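Local coordinates for protein alpha-L-rhamnosidase (Streptomyces avermitilis, PDB 3W5M) that releases terminal non-reducing alpha-L-rhamnose by hydrolysis from citrus flavonoid glycosides and from the arabinogalactan-protein gum arabic, at residues A[744-752]-A[846-854]. Residues are numbered along the deposited sequence; the frame is centred on the assembly and turned at random.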
loop_
_atom_site.group_PDB
_atom_site.type_symbol
_atom_site.label_atom_id
_atom_site.label_comp_id
_atom_site.label_asym_id
_atom_site.label_seq_id
_atom_site.Cartn_x
_atom_site.Cartn_y
_atom_site.Cartn_z
ATOM N N TYR A 744 -15.904 11.199 -10.819
ATOM C CA TYR A 744 -16.546 10.411 -9.789
ATOM C C TYR A 744 -17.511 11.211 -8.905
ATOM O O TYR A 744 -18.450 10.652 -8.361
ATOM C CB TYR A 744 -15.496 9.665 -8.948
ATOM C CG TYR A 744 -14.590 8.804 -9.793
ATOM C CD1 TYR A 744 -15.090 7.677 -10.465
ATOM C CD2 TYR A 744 -13.234 9.107 -9.924
ATOM C CE1 TYR A 744 -14.259 6.881 -11.234
ATOM C CE2 TYR A 744 -12.398 8.325 -10.698
ATOM C CZ TYR A 744 -12.909 7.213 -11.349
ATOM O OH TYR A 744 -12.071 6.451 -12.124
ATOM N N GLY A 745 -17.278 12.520 -8.780
ATOM C CA GLY A 745 -18.060 13.395 -7.907
ATOM C C GLY A 745 -17.872 13.094 -6.436
ATOM O O GLY A 745 -16.831 12.529 -6.013
ATOM N N ASP A 746 -18.885 13.441 -5.649
ATOM C CA ASP A 746 -18.905 13.145 -4.232
ATOM C C ASP A 746 -19.245 11.663 -4.032
ATOM O O ASP A 746 -20.274 11.303 -3.456
ATOM C CB ASP A 746 -19.874 14.075 -3.462
ATOM C CG ASP A 746 -19.728 13.959 -1.955
ATOM O OD1 ASP A 746 -18.590 13.790 -1.458
ATOM O OD2 ASP A 746 -20.761 14.033 -1.236
ATOM N N TRP A 747 -18.337 10.817 -4.516
ATOM C CA TRP A 747 -18.449 9.350 -4.465
ATOM C C TRP A 747 -19.058 8.779 -3.189
ATOM O O TRP A 747 -18.622 9.083 -2.081
ATOM C CB TRP A 747 -17.037 8.776 -4.678
ATOM C CG TRP A 747 -16.956 7.310 -4.991
ATOM C CD1 TRP A 747 -16.416 6.320 -4.204
ATOM C CD2 TRP A 747 -17.383 6.681 -6.197
ATOM N NE1 TRP A 747 -16.503 5.113 -4.851
ATOM C CE2 TRP A 747 -17.094 5.306 -6.075
ATOM C CE3 TRP A 747 -17.990 7.147 -7.372
ATOM C CZ2 TRP A 747 -17.394 4.390 -7.087
ATOM C CZ3 TRP A 747 -18.289 6.247 -8.364
ATOM C CH2 TRP A 747 -17.980 4.875 -8.223
ATOM N N LEU A 748 -20.050 7.896 -3.351
ATOM C CA LEU A 748 -20.668 7.174 -2.228
ATOM C C LEU A 748 -21.331 8.085 -1.175
ATOM O O LEU A 748 -21.388 7.762 0.003
ATOM C CB LEU A 748 -19.678 6.140 -1.609
ATOM C CG LEU A 748 -19.247 5.061 -2.601
ATOM C CD1 LEU A 748 -18.130 4.194 -2.017
ATOM C CD2 LEU A 748 -20.442 4.197 -2.987
ATOM N N ASN A 749 -21.834 9.238 -1.614
ATOM C CA ASN A 749 -22.768 10.025 -0.797
ATOM C C ASN A 749 -24.025 9.190 -0.456
ATOM O O ASN A 749 -24.328 8.225 -1.169
ATOM C CB ASN A 749 -23.165 11.299 -1.560
ATOM C CG ASN A 749 -23.893 11.007 -2.860
ATOM O OD1 ASN A 749 -25.064 10.610 -2.849
ATOM N ND2 ASN A 749 -23.214 11.209 -3.990
ATOM N N VAL A 750 -24.759 9.585 0.585
ATOM C CA VAL A 750 -26.004 8.900 0.991
ATOM C C VAL A 750 -27.210 9.576 0.331
ATOM O O VAL A 750 -27.831 10.456 0.933
ATOM C CB VAL A 750 -26.216 8.914 2.528
ATOM C CG1 VAL A 750 -27.262 7.870 2.937
ATOM C CG2 VAL A 750 -24.915 8.667 3.275
ATOM N N SER A 751 -27.516 9.139 -0.893
ATOM C CA SER A 751 -28.626 9.670 -1.698
ATOM C C SER A 751 -28.752 11.198 -1.626
ATOM O O SER A 751 -29.808 11.744 -1.276
ATOM C CB SER A 751 -29.954 8.991 -1.334
ATOM O OG SER A 751 -30.983 9.417 -2.214
ATOM N N ASP A 752 -27.659 11.880 -1.956
ATOM C CA ASP A 752 -27.593 13.341 -1.922
ATOM C C ASP A 752 -26.499 13.683 -2.928
ATOM O O ASP A 752 -25.388 14.054 -2.537
ATOM C CB ASP A 752 -27.226 13.805 -0.502
ATOM C CG ASP A 752 -27.613 15.266 -0.208
ATOM O OD1 ASP A 752 -28.503 15.819 -0.888
ATOM O OD2 ASP A 752 -27.038 15.856 0.748
ATOM N N HIS A 846 -28.178 13.649 10.632
ATOM C CA HIS A 846 -27.237 12.719 9.992
ATOM C C HIS A 846 -26.574 13.409 8.816
ATOM O O HIS A 846 -27.186 14.217 8.120
ATOM C CB HIS A 846 -27.920 11.437 9.467
ATOM C CG HIS A 846 -28.469 10.542 10.538
ATOM N ND1 HIS A 846 -29.696 10.756 11.128
ATOM C CD2 HIS A 846 -27.971 9.416 11.105
ATOM C CE1 HIS A 846 -29.920 9.815 12.029
ATOM N NE2 HIS A 846 -28.891 8.985 12.032
ATOM N N LEU A 847 -25.311 13.070 8.585
ATOM C CA LEU A 847 -24.621 13.527 7.400
ATOM C C LEU A 847 -25.182 12.861 6.144
ATOM O O LEU A 847 -25.852 11.839 6.221
ATOM C CB LEU A 847 -23.108 13.243 7.532
ATOM C CG LEU A 847 -22.618 11.794 7.666
ATOM C CD1 LEU A 847 -22.593 11.083 6.308
ATOM C CD2 LEU A 847 -21.237 11.809 8.291
ATOM N N SER A 848 -24.888 13.420 4.985
ATOM C CA SER A 848 -25.252 12.772 3.742
ATOM C C SER A 848 -24.090 12.783 2.753
ATOM O O SER A 848 -24.226 12.383 1.595
ATOM C CB SER A 848 -26.462 13.468 3.128
ATOM O OG SER A 848 -26.037 14.699 2.591
ATOM N N THR A 849 -22.938 13.232 3.222
ATOM C CA THR A 849 -21.792 13.479 2.337
ATOM C C THR A 849 -21.068 12.192 1.916
ATOM O O THR A 849 -20.987 11.252 2.716
ATOM C CB THR A 849 -20.772 14.388 3.056
ATOM O OG1 THR A 849 -20.524 13.884 4.375
ATOM C CG2 THR A 849 -21.365 15.788 3.214
ATOM N N GLY A 850 -20.509 12.198 0.710
ATOM C CA GLY A 850 -19.583 11.138 0.215
ATOM C C GLY A 850 -18.091 11.430 0.458
ATOM O O GLY A 850 -17.742 12.149 1.395
ATOM N N PHE A 851 -17.227 10.871 -0.401
ATOM C CA PHE A 851 -15.767 10.979 -0.248
ATOM C C PHE A 851 -15.210 12.382 -0.176
ATOM O O PHE A 851 -14.315 12.637 0.625
ATOM C CB PHE A 851 -15.031 10.226 -1.373
ATOM C CG PHE A 851 -14.875 8.746 -1.099
ATOM C CD1 PHE A 851 -15.806 8.060 -0.315
ATOM C CD2 PHE A 851 -13.800 8.050 -1.615
ATOM C CE1 PHE A 851 -15.669 6.698 -0.045
ATOM C CE2 PHE A 851 -13.651 6.683 -1.362
ATOM C CZ PHE A 851 -14.593 6.006 -0.580
ATOM N N LEU A 852 -15.747 13.276 -1.000
ATOM C CA LEU A 852 -15.205 14.630 -1.141
ATOM C C LEU A 852 -15.760 15.619 -0.114
ATOM O O LEU A 852 -15.029 16.487 0.380
ATOM C CB LEU A 852 -15.450 15.141 -2.547
ATOM C CG LEU A 852 -14.734 14.464 -3.702
ATOM C CD1 LEU A 852 -15.122 15.206 -4.973
ATOM C CD2 LEU A 852 -13.227 14.496 -3.479
ATOM N N GLY A 853 -17.045 15.474 0.202
ATOM C CA GLY A 853 -17.684 16.255 1.261
ATOM C C GLY A 853 -17.311 15.907 2.679
ATOM O O GLY A 853 -17.158 16.801 3.506
ATOM N N THR A 854 -17.160 14.616 2.990
ATOM C CA THR A 854 -16.936 14.192 4.379
ATOM C C THR A 854 -15.721 14.800 5.107
ATOM O O THR A 854 -15.853 15.190 6.253
ATOM C CB THR A 854 -16.953 12.649 4.519
ATOM O OG1 THR A 854 -18.247 12.178 4.120
ATOM C CG2 THR A 854 -16.668 12.185 5.974
#
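With CG swung opposite the backbone N (chi1 -170°), Asp746 lays its carboxylate against the 850-853 backbone, and Trp747, turned likewise (chi1 -166°), brings the pyrrole edge of its indole to Phe851. Asp746 is an example of one buried carboxylate gathering several main-chain amides of a neighbouring turn. OD2 of Asp746 accepts from Gly850 N at 2.7 Å, while OD1 takes a nearly straight bond from Gly853 N at 2.8 Å and a weak one from Leu852 N; the donors Gly850 N and Gly853 N stand above the carboxylate plane. Ser813 OG also bonds OD2. With an alanine in place of Asp746, the amides of Gly850 and Gly853, and the Ser813 hydroxyl, would probably lose this partner, leaving the turn less firmly held. Beside it, Phe851 N binds Trp747 O at 2.8 Å, in the carbonyl plane. Trp747 CD1 sits over the centre of the Phe851 ring, and the indole edge meets that face in a T-shaped pair, planes at 80°. Gly850 packs against the type II turn 746-749, where a CB would strike the carbonyls of Asp746 and Trp747. Farther along, Val750 N bonds Ser848 O at 3.0 Å. Phe851 also touches Asp643, and Trp747 lies near Trp695, both rhamnose-binding, consistent with a place beside that pocket. Within the six-hairpin glycosidase domain, the contact joins loop 744-752, between helices 713-732 and 756-777, to the loop from helix 829-842 into 854-863, with helices 641-654 and 812-820 alongside.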